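Local coordinates for protein probable alginate O-acetylase AlgJ (Pseudomonas putida, PDB 4O8V) that probably transfers acetyl groups to the O-2 and O-3 positions of mannuronate residues in alginate, working with AlgI and AlgF at the inner membrane, at residues Trp18-Glu23 with Glu70-Glu75; Gln36-Leu41 with Met281-Ser286; Gln50-Gln55 with Asp260-Ala265; Leu251-Tyr256 with Val270-Pro275. All blocks are in the same frame, centred on the assembly; numbering follows the deposited sequence.

Contact 1. Residues Trp18-Glu23 with Glu70-Glu75; sequences WLFSDE and EYLGKE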
loop_
_atom_site.group_PDB
_atom_site.type_symbol
_atom_site.label_atom_id
_atom_site.label_comp_id
_atom_site.label_asym_id
_atom_site.label_seq_id
_atom_site.Cartn_x
_atom_site.Cartn_y
_atom_site.Cartn_z
ATOM N N TRP A 18 15.767 15.065 -1.478
ATOM C CA TRP A 18 14.862 13.902 -1.394
ATOM C C TRP A 18 15.354 12.958 -0.278
ATOM O O TRP A 18 16.561 12.831 -0.070
ATOM C CB TRP A 18 14.825 13.153 -2.735
ATOM C CG TRP A 18 13.860 13.745 -3.731
ATOM C CD1 TRP A 18 13.982 14.930 -4.422
ATOM C CD2 TRP A 18 12.621 13.176 -4.127
ATOM N NE1 TRP A 18 12.860 15.133 -5.206
ATOM C CE2 TRP A 18 12.027 14.055 -5.055
ATOM C CE3 TRP A 18 11.951 11.990 -3.790
ATOM C CZ2 TRP A 18 10.775 13.796 -5.637
ATOM C CZ3 TRP A 18 10.716 11.735 -4.376
ATOM C CH2 TRP A 18 10.146 12.630 -5.286
ATOM N N LEU A 19 14.425 12.294 0.403
ATOM C CA LEU A 19 14.736 11.314 1.447
ATOM C C LEU A 19 14.092 9.993 1.085
ATOM O O LEU A 19 13.011 9.992 0.541
ATOM C CB LEU A 19 14.196 11.766 2.795
ATOM C CG LEU A 19 14.656 13.135 3.268
ATOM C CD1 LEU A 19 13.941 13.468 4.591
ATOM C CD2 LEU A 19 16.158 13.117 3.452
ATOM N N PHE A 20 14.723 8.879 1.429
ATOM C CA PHE A 20 14.105 7.568 1.204
ATOM C C PHE A 20 14.139 6.751 2.490
ATOM O O PHE A 20 14.985 6.987 3.359
ATOM C CB PHE A 20 14.826 6.805 0.092
ATOM C CG PHE A 20 14.775 7.475 -1.265
ATOM C CD1 PHE A 20 13.747 7.210 -2.147
ATOM C CD2 PHE A 20 15.780 8.344 -1.667
ATOM C CE1 PHE A 20 13.713 7.820 -3.422
ATOM C CE2 PHE A 20 15.748 8.964 -2.934
ATOM C CZ PHE A 20 14.711 8.695 -3.807
ATOM N N SER A 21 13.208 5.804 2.616
ATOM C CA SER A 21 13.263 4.807 3.688
ATOM C C SER A 21 14.377 3.814 3.424
ATOM O O SER A 21 14.461 3.271 2.319
ATOM C CB SER A 21 11.944 4.034 3.788
ATOM O OG SER A 21 12.121 2.928 4.659
ATOM N N ASP A 22 15.217 3.535 4.416
ATOM C CA ASP A 22 16.275 2.547 4.188
ATOM C C ASP A 22 15.687 1.133 4.094
ATOM O O ASP A 22 16.386 0.196 3.726
ATOM C CB ASP A 22 17.382 2.636 5.260
ATOM C CG ASP A 22 16.985 2.042 6.587
ATOM O OD1 ASP A 22 15.780 2.012 6.928
ATOM O OD2 ASP A 22 17.904 1.602 7.305
ATOM N N GLU A 23 14.389 0.991 4.368
ATOM C CA GLU A 23 13.717 -0.297 4.180
ATOM C C GLU A 23 13.608 -0.630 2.688
ATOM O O GLU A 23 13.381 -1.785 2.310
ATOM C CB GLU A 23 12.331 -0.293 4.845
ATOM C CG GLU A 23 12.376 -0.134 6.357
ATOM C CD GLU A 23 10.991 -0.137 7.009
ATOM O OE1 GLU A 23 9.972 0.007 6.301
ATOM O OE2 GLU A 23 10.923 -0.284 8.243
ATOM N N GLU A 70 15.785 8.667 -10.163
ATOM C CA GLU A 70 16.567 9.801 -10.632
ATOM C C GLU A 70 16.987 10.691 -9.463
ATOM O O GLU A 70 17.848 11.558 -9.622
ATOM C CB GLU A 70 15.790 10.615 -11.685
ATOM C CG GLU A 70 14.533 11.312 -11.182
ATOM C CD GLU A 70 13.258 10.499 -11.457
ATOM O OE1 GLU A 70 13.292 9.251 -11.340
ATOM O OE2 GLU A 70 12.226 11.116 -11.808
ATOM N N TYR A 71 16.393 10.473 -8.293
ATOM C CA TYR A 71 16.771 11.256 -7.115
ATOM C C TYR A 71 17.579 10.435 -6.116
ATOM O O TYR A 71 17.828 10.880 -5.002
ATOM C CB TYR A 71 15.526 11.851 -6.438
ATOM C CG TYR A 71 14.848 12.882 -7.314
ATOM C CD1 TYR A 71 15.541 13.993 -7.771
ATOM C CD2 TYR A 71 13.515 12.735 -7.694
ATOM C CE1 TYR A 71 14.930 14.937 -8.583
ATOM C CE2 TYR A 71 12.893 13.668 -8.512
ATOM C CZ TYR A 71 13.611 14.762 -8.954
ATOM O OH TYR A 71 13.007 15.706 -9.755
ATOM N N LEU A 72 18.001 9.243 -6.526
ATOM C CA LEU A 72 18.968 8.489 -5.738
ATOM C C LEU A 72 20.263 9.266 -5.579
ATOM O O LEU A 72 20.757 9.931 -6.513
ATOM C CB LEU A 72 19.244 7.126 -6.367
ATOM C CG LEU A 72 18.018 6.214 -6.288
ATOM C CD1 LEU A 72 18.323 4.889 -6.940
ATOM C CD2 LEU A 72 17.580 6.013 -4.834
ATOM N N GLY A 73 20.818 9.196 -4.379
ATOM C CA GLY A 73 22.090 9.845 -4.111
ATOM C C GLY A 73 23.241 8.876 -4.277
ATOM O O GLY A 73 23.243 8.052 -5.191
ATOM N N LYS A 74 24.227 8.982 -3.389
ATOM C CA LYS A 74 25.370 8.082 -3.387
ATOM C C LYS A 74 24.958 6.630 -3.132
ATOM O O LYS A 74 25.312 5.738 -3.906
ATOM C CB LYS A 74 26.400 8.542 -2.344
ATOM N N GLU A 75 24.186 6.400 -2.070
ATOM C CA GLU A 75 23.752 5.049 -1.723
ATOM C C GLU A 75 22.708 4.520 -2.698
ATOM O O GLU A 75 21.742 5.213 -3.009
ATOM C CB GLU A 75 23.164 5.003 -0.308
ATOM C CG GLU A 75 24.145 5.228 0.819
ATOM C CD GLU A 75 23.485 5.054 2.176
ATOM O OE1 GLU A 75 23.155 3.900 2.535
ATOM O OE2 GLU A 75 23.278 6.071 2.876
#
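Tyr71 stacks on the indole of Trp18, while Glu70 CG touches the opposite face of the same phenol ring. CG of Tyr71 lies anti to its carbonyl carbon (chi1 -66°), which turns the ring onto Trp18. The stack is offset, with planes 10° apart and the Tyr71 centroid 3.8 Å from that of the Trp18 five-membered ring. Tyr71 CD2 is 3.3 Å from Trp18 CE2. Trp18 NE1 lies over the centre of the Tyr71 ring. With an alanine in place of Trp18, Tyr71 would probably lose its stacking partner and be freer to turn. Tyr71 O comes in at the edge of the Phe20 ring, 3.5 Å from Phe20 CE2. Leu72 then sets CD2 over one face of Phe20, 4.2 Å from the ring centroid. This apolar, mostly aromatic packing joins the loop after helix 64-67 to the antiparallel strand pair 11-13 and 19-21 of the SGNH hydrolase-like domain. Trp18 is about 9 Å, side chain to side chain, from Asp120 of the probable Ser-His-Asp triad.

Contact 2. Residues Gln36-Leu41 with Met281-Ser286; sequences QENLAL and MKNDLS
Asn38 uses both ends of its side-chain amide to hold the loop at Met281-Asn283. CG of Asn38 lies anti to the carbonyl carbon (chi1 -76°), which points the amide at the loop. Asn38 ND2 donates to Met281 O at 3.0 Å in a fairly straight bond, with the acceptor in the Asn38 amide plane. The same ND2 also donates to Leu279 O. Asn38 OD1 accepts from Asn283 ND2 at 3.0 Å. That donor sits above the Asn38 carbonyl plane and off its lone pairs, and the bond is bent, 138° at the hydrogen. The two amide planes are 58° apart. A water accepts from Asn283 N at 3.2 Å and gives a weak, long bond to Asn38 OD1. Through these bonds the loop after strand 269-275 folds back onto helix 31-51, one of the helices packed against the parallel sheet in this SGNH hydrolase-like fold. Beside the polar cluster, Leu41 and Leu285 meet tip to tip, their CD1 atoms 3.9 Å apart. Leu250 touches both leucines. Farther along, Asp284 OD1 accepts from Ser286 N at 3.0 Å, which makes an Asx turn. Asp284 OD1 takes a second bond, from Ser286 OG at 2.7 Å.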
loop_
_atom_site.group_PDB
_atom_site.type_symbol
_atom_site.label_atom_id
_atom_site.label_comp_id
_atom_site.label_asym_id
_atom_site.label_seq_id
_atom_site.Cartn_x
_atom_site.Cartn_y
_atom_site.Cartn_z
ATOM N N GLN A 36 9.208 -16.240 1.058
ATOM C CA GLN A 36 8.458 -17.488 0.916
ATOM C C GLN A 36 7.335 -17.528 1.947
ATOM O O GLN A 36 6.176 -17.820 1.636
ATOM C CB GLN A 36 9.388 -18.702 1.086
ATOM C CG GLN A 36 8.680 -20.054 1.200
ATOM C CD GLN A 36 9.646 -21.224 1.368
ATOM O OE1 GLN A 36 10.753 -21.071 1.891
ATOM N NE2 GLN A 36 9.228 -22.396 0.917
ATOM N N GLU A 37 7.695 -17.196 3.180
ATOM C CA GLU A 37 6.787 -17.343 4.312
ATOM C C GLU A 37 5.628 -16.347 4.148
ATOM O O GLU A 37 4.444 -16.720 4.228
ATOM C CB GLU A 37 7.567 -17.136 5.618
ATOM C CG GLU A 37 7.002 -17.823 6.843
ATOM C CD GLU A 37 6.829 -19.345 6.712
ATOM O OE1 GLU A 37 7.582 -20.008 5.959
ATOM O OE2 GLU A 37 5.927 -19.880 7.388
ATOM N N ASN A 38 5.968 -15.089 3.868
ATOM C CA ASN A 38 4.951 -14.071 3.620
ATOM C C ASN A 38 4.050 -14.406 2.421
ATOM O O ASN A 38 2.846 -14.158 2.472
ATOM C CB ASN A 38 5.589 -12.695 3.418
ATOM C CG ASN A 38 6.043 -12.081 4.722
ATOM O OD1 ASN A 38 5.483 -12.370 5.787
ATOM N ND2 ASN A 38 7.079 -11.245 4.656
ATOM N N LEU A 39 4.610 -14.966 1.349
ATOM C CA LEU A 39 3.787 -15.337 0.201
ATOM C C LEU A 39 2.814 -16.467 0.545
ATOM O O LEU A 39 1.687 -16.495 0.037
ATOM C CB LEU A 39 4.656 -15.759 -0.974
ATOM C CG LEU A 39 5.350 -14.571 -1.635
ATOM C CD1 LEU A 39 6.613 -15.015 -2.402
ATOM C CD2 LEU A 39 4.385 -13.808 -2.543
ATOM N N ALA A 40 3.256 -17.407 1.374
ATOM C CA ALA A 40 2.370 -18.502 1.778
ATOM C C ALA A 40 1.219 -17.939 2.600
ATOM O O ALA A 40 0.077 -18.398 2.497
ATOM C CB ALA A 40 3.139 -19.572 2.565
ATOM N N LEU A 41 1.504 -16.920 3.400
ATOM C CA LEU A 41 0.441 -16.260 4.163
ATOM C C LEU A 41 -0.499 -15.452 3.277
ATOM O O LEU A 41 -1.719 -15.465 3.483
ATOM C CB LEU A 41 1.038 -15.377 5.257
ATOM C CG LEU A 41 1.696 -16.224 6.350
ATOM C CD1 LEU A 41 2.509 -15.346 7.288
ATOM C CD2 LEU A 41 0.604 -16.984 7.099
HETATM N N MSE A 281 10.314 -8.727 4.766
HETATM C CA MSE A 281 10.407 -8.316 6.168
HETATM C C MSE A 281 9.639 -9.240 7.109
HETATM O O MSE A 281 8.586 -9.770 6.761
HETATM C CB MSE A 281 9.921 -6.870 6.331
HETATM C CG MSE A 281 10.838 -5.876 5.641
HETATM SE SE MSE A 281 10.224 -3.990 5.737
HETATM C CE MSE A 281 10.476 -3.793 7.677
ATOM N N LYS A 282 10.162 -9.412 8.318
ATOM C CA LYS A 282 9.532 -10.314 9.285
ATOM C C LYS A 282 8.275 -9.705 9.876
ATOM O O LYS A 282 8.205 -8.516 10.144
ATOM C CB LYS A 282 10.514 -10.683 10.397
ATOM C CG LYS A 282 9.986 -11.727 11.369
ATOM C CD LYS A 282 10.936 -12.926 11.454
ATOM C CE LYS A 282 10.590 -13.861 12.606
ATOM N NZ LYS A 282 10.968 -13.289 13.929
ATOM N N ASN A 283 7.253 -10.528 10.045
ATOM C CA ASN A 283 6.050 -10.094 10.724
ATOM C C ASN A 283 5.946 -10.785 12.054
ATOM O O ASN A 283 6.231 -11.977 12.160
ATOM C CB ASN A 283 4.828 -10.382 9.876
ATOM C CG ASN A 283 4.734 -9.447 8.719
ATOM O OD1 ASN A 283 4.573 -8.254 8.921
ATOM N ND2 ASN A 283 4.879 -9.961 7.514
ATOM N N ASP A 284 5.555 -10.043 13.075
ATOM C CA ASP A 284 5.425 -10.632 14.396
ATOM C C ASP A 284 4.056 -11.310 14.505
ATOM O O ASP A 284 3.028 -10.638 14.634
ATOM C CB ASP A 284 5.614 -9.563 15.475
ATOM C CG ASP A 284 5.392 -10.093 16.878
ATOM O OD1 ASP A 284 5.367 -11.328 17.082
ATOM O OD2 ASP A 284 5.255 -9.258 17.794
ATOM N N LEU A 285 4.054 -12.640 14.446
ATOM C CA LEU A 285 2.819 -13.410 14.531
ATOM C C LEU A 285 2.590 -14.000 15.918
ATOM O O LEU A 285 1.729 -14.872 16.087
ATOM C CB LEU A 285 2.823 -14.539 13.502
ATOM C CG LEU A 285 3.063 -14.073 12.059
ATOM C CD1 LEU A 285 3.110 -15.286 11.147
ATOM C CD2 LEU A 285 1.988 -13.124 11.627
ATOM N N SER A 286 3.351 -13.524 16.901
ATOM C CA SER A 286 3.349 -14.133 18.233
ATOM C C SER A 286 1.971 -14.087 18.886
ATOM O O SER A 286 1.681 -14.896 19.763
ATOM C CB SER A 286 4.367 -13.452 19.146
ATOM O OG SER A 286 4.030 -12.091 19.345
HETATM O O HOH W 1 7.391 -13.307 8.511
#

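Contact 3. Residues Gln50-Gln55 with Asp260-Ala265; sequences QQHGSQ and DAFKNA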
loop_
_atom_site.group_PDB
_atom_site.type_symbol
_atom_site.label_atom_id
_atom_site.label_comp_id
_atom_site.label_asym_id
_atom_site.label_seq_id
_atom_site.Cartn_x
_atom_site.Cartn_y
_atom_site.Cartn_z
ATOM N N GLN A 50 -11.773 -16.050 -0.415
ATOM C CA GLN A 50 -12.578 -16.662 -1.466
ATOM C C GLN A 50 -13.628 -17.587 -0.859
ATOM O O GLN A 50 -14.768 -17.628 -1.325
ATOM C CB GLN A 50 -11.698 -17.422 -2.460
ATOM C CG GLN A 50 -12.483 -18.091 -3.590
ATOM C CD GLN A 50 -11.643 -18.336 -4.837
ATOM O OE1 GLN A 50 -10.834 -19.263 -4.881
ATOM N NE2 GLN A 50 -11.843 -17.507 -5.860
ATOM N N GLN A 51 -13.248 -18.299 0.198
ATOM C CA GLN A 51 -14.146 -19.231 0.866
ATOM C C GLN A 51 -15.336 -18.553 1.539
ATOM O O GLN A 51 -16.367 -19.197 1.778
ATOM C CB GLN A 51 -13.362 -20.065 1.871
ATOM C CG GLN A 51 -12.580 -21.162 1.177
ATOM C CD GLN A 51 -11.429 -21.686 2.001
ATOM O OE1 GLN A 51 -11.359 -21.473 3.221
ATOM N NE2 GLN A 51 -10.500 -22.369 1.337
ATOM N N HIS A 52 -15.191 -17.269 1.827
ATOM C CA HIS A 52 -16.268 -16.451 2.371
ATOM C C HIS A 52 -16.963 -15.647 1.283
ATOM O O HIS A 52 -17.800 -14.798 1.576
ATOM C CB HIS A 52 -15.720 -15.503 3.446
ATOM C CG HIS A 52 -15.361 -16.199 4.720
ATOM N ND1 HIS A 52 -14.356 -17.141 4.791
ATOM C CD2 HIS A 52 -15.898 -16.125 5.960
ATOM C CE1 HIS A 52 -14.280 -17.609 6.025
ATOM N NE2 HIS A 52 -15.203 -17.007 6.754
ATOM N N GLY A 53 -16.579 -15.894 0.033
ATOM C CA GLY A 53 -17.171 -15.210 -1.102
ATOM C C GLY A 53 -16.616 -13.828 -1.388
ATOM O O GLY A 53 -17.284 -13.039 -2.057
ATOM N N SER A 54 -15.417 -13.529 -0.876
ATOM C CA SER A 54 -14.733 -12.257 -1.136
ATOM C C SER A 54 -13.593 -12.405 -2.144
ATOM O O SER A 54 -12.750 -13.295 -2.005
ATOM C CB SER A 54 -14.148 -11.663 0.156
ATOM O OG SER A 54 -15.155 -11.350 1.089
ATOM N N GLN A 55 -13.573 -11.528 -3.144
ATOM C CA GLN A 55 -12.496 -11.493 -4.127
ATOM C C GLN A 55 -11.374 -10.577 -3.662
ATOM O O GLN A 55 -11.601 -9.409 -3.323
ATOM C CB GLN A 55 -13.002 -11.021 -5.495
ATOM C CG GLN A 55 -13.942 -11.994 -6.185
ATOM C CD GLN A 55 -13.238 -13.252 -6.669
ATOM O OE1 GLN A 55 -12.010 -13.289 -6.786
ATOM N NE2 GLN A 55 -14.014 -14.289 -6.956
ATOM N N ASP A 260 -15.514 -9.461 13.541
ATOM C CA ASP A 260 -16.950 -9.613 13.373
ATOM C C ASP A 260 -17.419 -9.034 12.038
ATOM O O ASP A 260 -18.319 -9.590 11.406
ATOM C CB ASP A 260 -17.689 -8.952 14.535
ATOM C CG ASP A 260 -17.675 -9.803 15.795
ATOM O OD1 ASP A 260 -16.857 -10.742 15.881
ATOM O OD2 ASP A 260 -18.486 -9.534 16.701
ATOM N N ALA A 261 -16.799 -7.933 11.604
ATOM C CA ALA A 261 -17.175 -7.292 10.349
ATOM C C ALA A 261 -17.068 -8.255 9.172
ATOM O O ALA A 261 -17.988 -8.377 8.368
ATOM C CB ALA A 261 -16.317 -6.072 10.096
ATOM N N PHE A 262 -15.946 -8.954 9.090
ATOM C CA PHE A 262 -15.736 -9.918 8.024
ATOM C C PHE A 262 -16.605 -11.175 8.174
ATOM O O PHE A 262 -17.205 -11.630 7.211
ATOM C CB PHE A 262 -14.277 -10.326 7.973
ATOM C CG PHE A 262 -13.994 -11.370 6.953
ATOM C CD1 PHE A 262 -14.169 -11.095 5.602
ATOM C CD2 PHE A 262 -13.566 -12.631 7.336
ATOM C CE1 PHE A 262 -13.921 -12.060 4.652
ATOM C CE2 PHE A 262 -13.298 -13.596 6.392
ATOM C CZ PHE A 262 -13.474 -13.311 5.043
ATOM N N LYS A 263 -16.632 -11.739 9.379
ATOM C CA LYS A 263 -17.358 -12.980 9.642
ATOM C C LYS A 263 -18.857 -12.826 9.417
ATOM O O LYS A 263 -19.532 -13.795 9.072
ATOM C CB LYS A 263 -17.103 -13.468 11.076
ATOM C CG LYS A 263 -15.757 -14.160 11.280
ATOM C CD LYS A 263 -15.502 -14.475 12.751
ATOM C CE LYS A 263 -14.080 -14.957 12.973
ATOM N NZ LYS A 263 -13.771 -15.087 14.421
ATOM N N ASN A 264 -19.382 -11.618 9.602
ATOM C CA ASN A 264 -20.832 -11.426 9.545
ATOM C C ASN A 264 -21.326 -10.750 8.278
ATOM O O ASN A 264 -22.530 -10.677 8.038
ATOM C CB ASN A 264 -21.302 -10.624 10.755
ATOM C CG ASN A 264 -21.366 -11.464 12.011
ATOM O OD1 ASN A 264 -21.738 -12.638 11.965
ATOM N ND2 ASN A 264 -20.996 -10.871 13.140
ATOM N N ALA A 265 -20.401 -10.259 7.466
ATOM C CA ALA A 265 -20.780 -9.533 6.261
ATOM C C ALA A 265 -19.576 -9.413 5.337
ATOM O O ALA A 265 -19.035 -8.324 5.147
#
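The backbones stay apart, with His52 CA 8.1 Å from Lys263 CA, and Phe262 bridges the gap to His52 and Ser54. Helix 31-51 ends here in a Schellman motif. Gly53 is its C-prime residue and has a positive phi of 82°. Gly53 N bonds to Gln50 O, and Ser54 N to Leu49 O. The chain then turns into strand 55-61, an outermost strand of the parallel sheet in the alpha/beta core. The short helix 260-264 packs beside this turn. The CG of Phe262 is anti to the backbone N (chi1 177°), which sends the ring across to the helix end. Phe262 CE2 lies 3.6 Å above the plane of the His52 imidazole, over the centre of that ring. Phe262 CZ comes closest, 3.5 Å from both CB and CG of His52. The rings meet obliquely, with planes 34° apart. His52 ND1 is bonded to Thr48 O, a carbonyl of its own helix, which limits rotation of the imidazole. Leu49 and Tyr256 also touch Phe262, so the phenyl is buried although His52 is at the surface. Ser54 bonds through OG to Pro267 O, and the same Ser54 OG sits near the plane of the Phe262 ring, at its edge, 3.8 Å from Phe262 CE1.

Contact 4. Residues Leu251-Tyr256 with Val270-Pro275; sequences LPMLKY and VVWEFP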
loop_
_atom_site.group_PDB
_atom_site.type_symbol
_atom_site.label_atom_id
_atom_site.label_comp_id
_atom_site.label_asym_id
_atom_site.label_seq_id
_atom_site.Cartn_x
_atom_site.Cartn_y
_atom_site.Cartn_z
ATOM N N LEU A 251 -0.445 -7.789 9.440
ATOM C CA LEU A 251 -1.174 -7.814 10.712
ATOM C C LEU A 251 -2.582 -7.203 10.617
ATOM O O LEU A 251 -3.535 -7.765 11.161
ATOM C CB LEU A 251 -0.363 -7.120 11.819
ATOM C CG LEU A 251 0.459 -8.045 12.731
ATOM C CD1 LEU A 251 1.297 -9.005 11.919
ATOM C CD2 LEU A 251 1.350 -7.246 13.681
ATOM N N PRO A 252 -2.738 -6.054 9.933
ATOM C CA PRO A 252 -4.118 -5.591 9.782
ATOM C C PRO A 252 -4.993 -6.538 8.964
ATOM O O PRO A 252 -6.196 -6.585 9.234
ATOM C CB PRO A 252 -3.968 -4.242 9.048
ATOM C CG PRO A 252 -2.610 -3.783 9.383
ATOM C CD PRO A 252 -1.777 -5.060 9.424
HETATM N N MSE A 253 -4.429 -7.268 8.002
HETATM C CA MSE A 253 -5.242 -8.233 7.254
HETATM C C MSE A 253 -5.643 -9.405 8.140
HETATM O O MSE A 253 -6.797 -9.843 8.099
HETATM C CB MSE A 253 -4.519 -8.751 6.014
HETATM C CG MSE A 253 -5.274 -9.857 5.297
HETATM SE SE MSE A 253 -7.085 -9.328 4.687
HETATM C CE MSE A 253 -6.464 -8.371 3.150
ATOM N N LEU A 254 -4.715 -9.912 8.955
ATOM C CA LEU A 254 -5.084 -11.032 9.843
ATOM C C LEU A 254 -6.142 -10.596 10.871
ATOM O O LEU A 254 -7.079 -11.359 11.191
ATOM C CB LEU A 254 -3.843 -11.602 10.531
ATOM C CG LEU A 254 -2.715 -12.012 9.573
ATOM C CD1 LEU A 254 -1.482 -12.473 10.358
ATOM C CD2 LEU A 254 -3.195 -13.106 8.632
ATOM N N LYS A 255 -6.006 -9.374 11.376
ATOM C CA LYS A 255 -7.004 -8.817 12.282
ATOM C C LYS A 255 -8.369 -8.762 11.612
ATOM O O LYS A 255 -9.381 -9.162 12.195
ATOM C CB LYS A 255 -6.586 -7.422 12.751
ATOM C CG LYS A 255 -7.601 -6.720 13.633
ATOM C CD LYS A 255 -6.957 -5.528 14.325
ATOM C CE LYS A 255 -7.986 -4.526 14.800
ATOM N NZ LYS A 255 -7.312 -3.340 15.405
ATOM N N TYR A 256 -8.391 -8.278 10.375
ATOM C CA TYR A 256 -9.638 -8.200 9.612
ATOM C C TYR A 256 -10.320 -9.570 9.453
ATOM O O TYR A 256 -11.536 -9.698 9.639
ATOM C CB TYR A 256 -9.383 -7.590 8.223
ATOM C CG TYR A 256 -10.651 -7.529 7.406
ATOM C CD1 TYR A 256 -11.717 -6.749 7.811
ATOM C CD2 TYR A 256 -10.780 -8.265 6.240
ATOM C CE1 TYR A 256 -12.881 -6.699 7.067
ATOM C CE2 TYR A 256 -11.935 -8.232 5.497
ATOM C CZ TYR A 256 -12.974 -7.452 5.904
ATOM O OH TYR A 256 -14.118 -7.420 5.140
ATOM N N VAL A 270 -12.114 -7.294 -1.518
ATOM C CA VAL A 270 -11.177 -6.732 -0.553
ATOM C C VAL A 270 -9.955 -6.203 -1.303
ATOM O O VAL A 270 -9.280 -6.948 -2.021
ATOM C CB VAL A 270 -10.734 -7.758 0.493
ATOM C CG1 VAL A 270 -9.647 -7.157 1.407
ATOM C CG2 VAL A 270 -11.925 -8.251 1.304
ATOM N N VAL A 271 -9.693 -4.912 -1.155
ATOM C CA VAL A 271 -8.485 -4.329 -1.719
ATOM C C VAL A 271 -7.423 -4.380 -0.628
ATOM O O VAL A 271 -7.620 -3.846 0.473
ATOM C CB VAL A 271 -8.705 -2.875 -2.188
ATOM C CG1 VAL A 271 -7.364 -2.224 -2.604
ATOM C CG2 VAL A 271 -9.690 -2.815 -3.312
ATOM N N TRP A 272 -6.304 -5.039 -0.921
ATOM C CA TRP A 272 -5.236 -5.222 0.061
ATOM C C TRP A 272 -3.981 -4.486 -0.408
ATOM O O TRP A 272 -3.295 -4.939 -1.327
ATOM C CB TRP A 272 -4.921 -6.702 0.240
ATOM C CG TRP A 272 -3.971 -6.997 1.354
ATOM C CD1 TRP A 272 -3.456 -6.112 2.273
ATOM C CD2 TRP A 272 -3.424 -8.286 1.692
ATOM N NE1 TRP A 272 -2.631 -6.771 3.153
ATOM C CE2 TRP A 272 -2.585 -8.102 2.814
ATOM C CE3 TRP A 272 -3.558 -9.564 1.150
ATOM C CZ2 TRP A 272 -1.883 -9.165 3.417
ATOM C CZ3 TRP A 272 -2.863 -10.621 1.740
ATOM C CH2 TRP A 272 -2.034 -10.409 2.865
ATOM N N GLU A 273 -3.703 -3.358 0.232
ATOM C CA GLU A 273 -2.550 -2.526 -0.110
ATOM C C GLU A 273 -1.307 -3.029 0.643
ATOM O O GLU A 273 -1.297 -3.153 1.874
ATOM C CB GLU A 273 -2.866 -1.060 0.190
ATOM C CG GLU A 273 -1.647 -0.158 0.221
ATOM C CD GLU A 273 -1.164 0.124 1.640
ATOM O OE1 GLU A 273 -1.998 0.498 2.508
ATOM O OE2 GLU A 273 0.057 0.001 1.888
ATOM N N PHE A 274 -0.273 -3.361 -0.128
ATOM C CA PHE A 274 0.887 -4.113 0.349
ATOM C C PHE A 274 2.132 -3.549 -0.349
ATOM O O PHE A 274 2.454 -3.946 -1.469
ATOM C CB PHE A 274 0.702 -5.620 0.044
ATOM C CG PHE A 274 1.598 -6.542 0.846
ATOM C CD1 PHE A 274 2.975 -6.351 0.889
ATOM C CD2 PHE A 274 1.049 -7.618 1.569
ATOM C CE1 PHE A 274 3.796 -7.227 1.622
ATOM C CE2 PHE A 274 1.860 -8.482 2.319
ATOM C CZ PHE A 274 3.237 -8.280 2.352
ATOM N N PRO A 275 2.822 -2.599 0.290
ATOM C CA PRO A 275 3.996 -2.008 -0.359
ATOM C C PRO A 275 5.122 -3.046 -0.552
ATOM O O PRO A 275 5.311 -3.908 0.311
ATOM C CB PRO A 275 4.425 -0.896 0.621
ATOM C CG PRO A 275 3.151 -0.583 1.415
ATOM C CD PRO A 275 2.518 -1.965 1.583
#
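Met253 and Tyr256 of helix 250-257 pack on Val270 and Trp272 of strand 269-275. The helix belongs to the beta-alpha-beta crossover that joins the parallel strands 239-241 and 269-275. The helix and strand segments run nearly antiparallel, at 157°, with axes 10.2 Å apart. CH-pi and Met-aromatic contacts join Met253 to Trp272. Met253 is a selenomethionine, bent at chi2 (59°) and chi3 (79°). The bends bring Met253 CE over one face of Trp272, 3.5 Å from the centroid of the five-membered ring in a CH-pi contact. Met253 SE makes an oblique Met-aromatic contact, 5.0 Å from the centroid of the Trp272 six-membered ring. Met253 CB also rests on the indole, 3.7 Å from Trp272 CZ2. Phe274 CD2 touches the opposite face, so the indole is held between two side chains. The polar atom of the ring, NE1, is bonded to Pro249 O. If Trp272 were replaced by an alanine, the Met253 methyl would probably lose the surface it rests on, and Pro249 O would lose its donor. Val45 of helix 31-51 touches both Met253 and Trp272. The remaining contacts are apolar and belong to Val270, which splits its branches between two helix residues. Val270 CG1 meets Met253 CE at 3.8 Å, and Val270 CG2 meets Tyr256 CE2 at 4.2 Å.

In the fold
From the N terminus, contacts 1, 2 and 3 open in turn, on strand 19-21 and then at two points of helix 31-51. Contact 1 closes first, at 70-75, and therefore crosses contacts 2 and 3. Contact 4 opens at 251-256, after contact 1 has closed. Contact 3 closes at 260-265, before contact 4 closes at 270-275, so these two cross. Both are nested in the long loop that contact 2 closes at 281-286. Contacts 3 and 4 meet where Gln55 and Val270 pair in the parallel sheet. Leu285 of contact 2 packs on Leu251 and Leu254 of contact 4. Glu23 touches Met281, linking contact 1, at the strand pair, to contact 2.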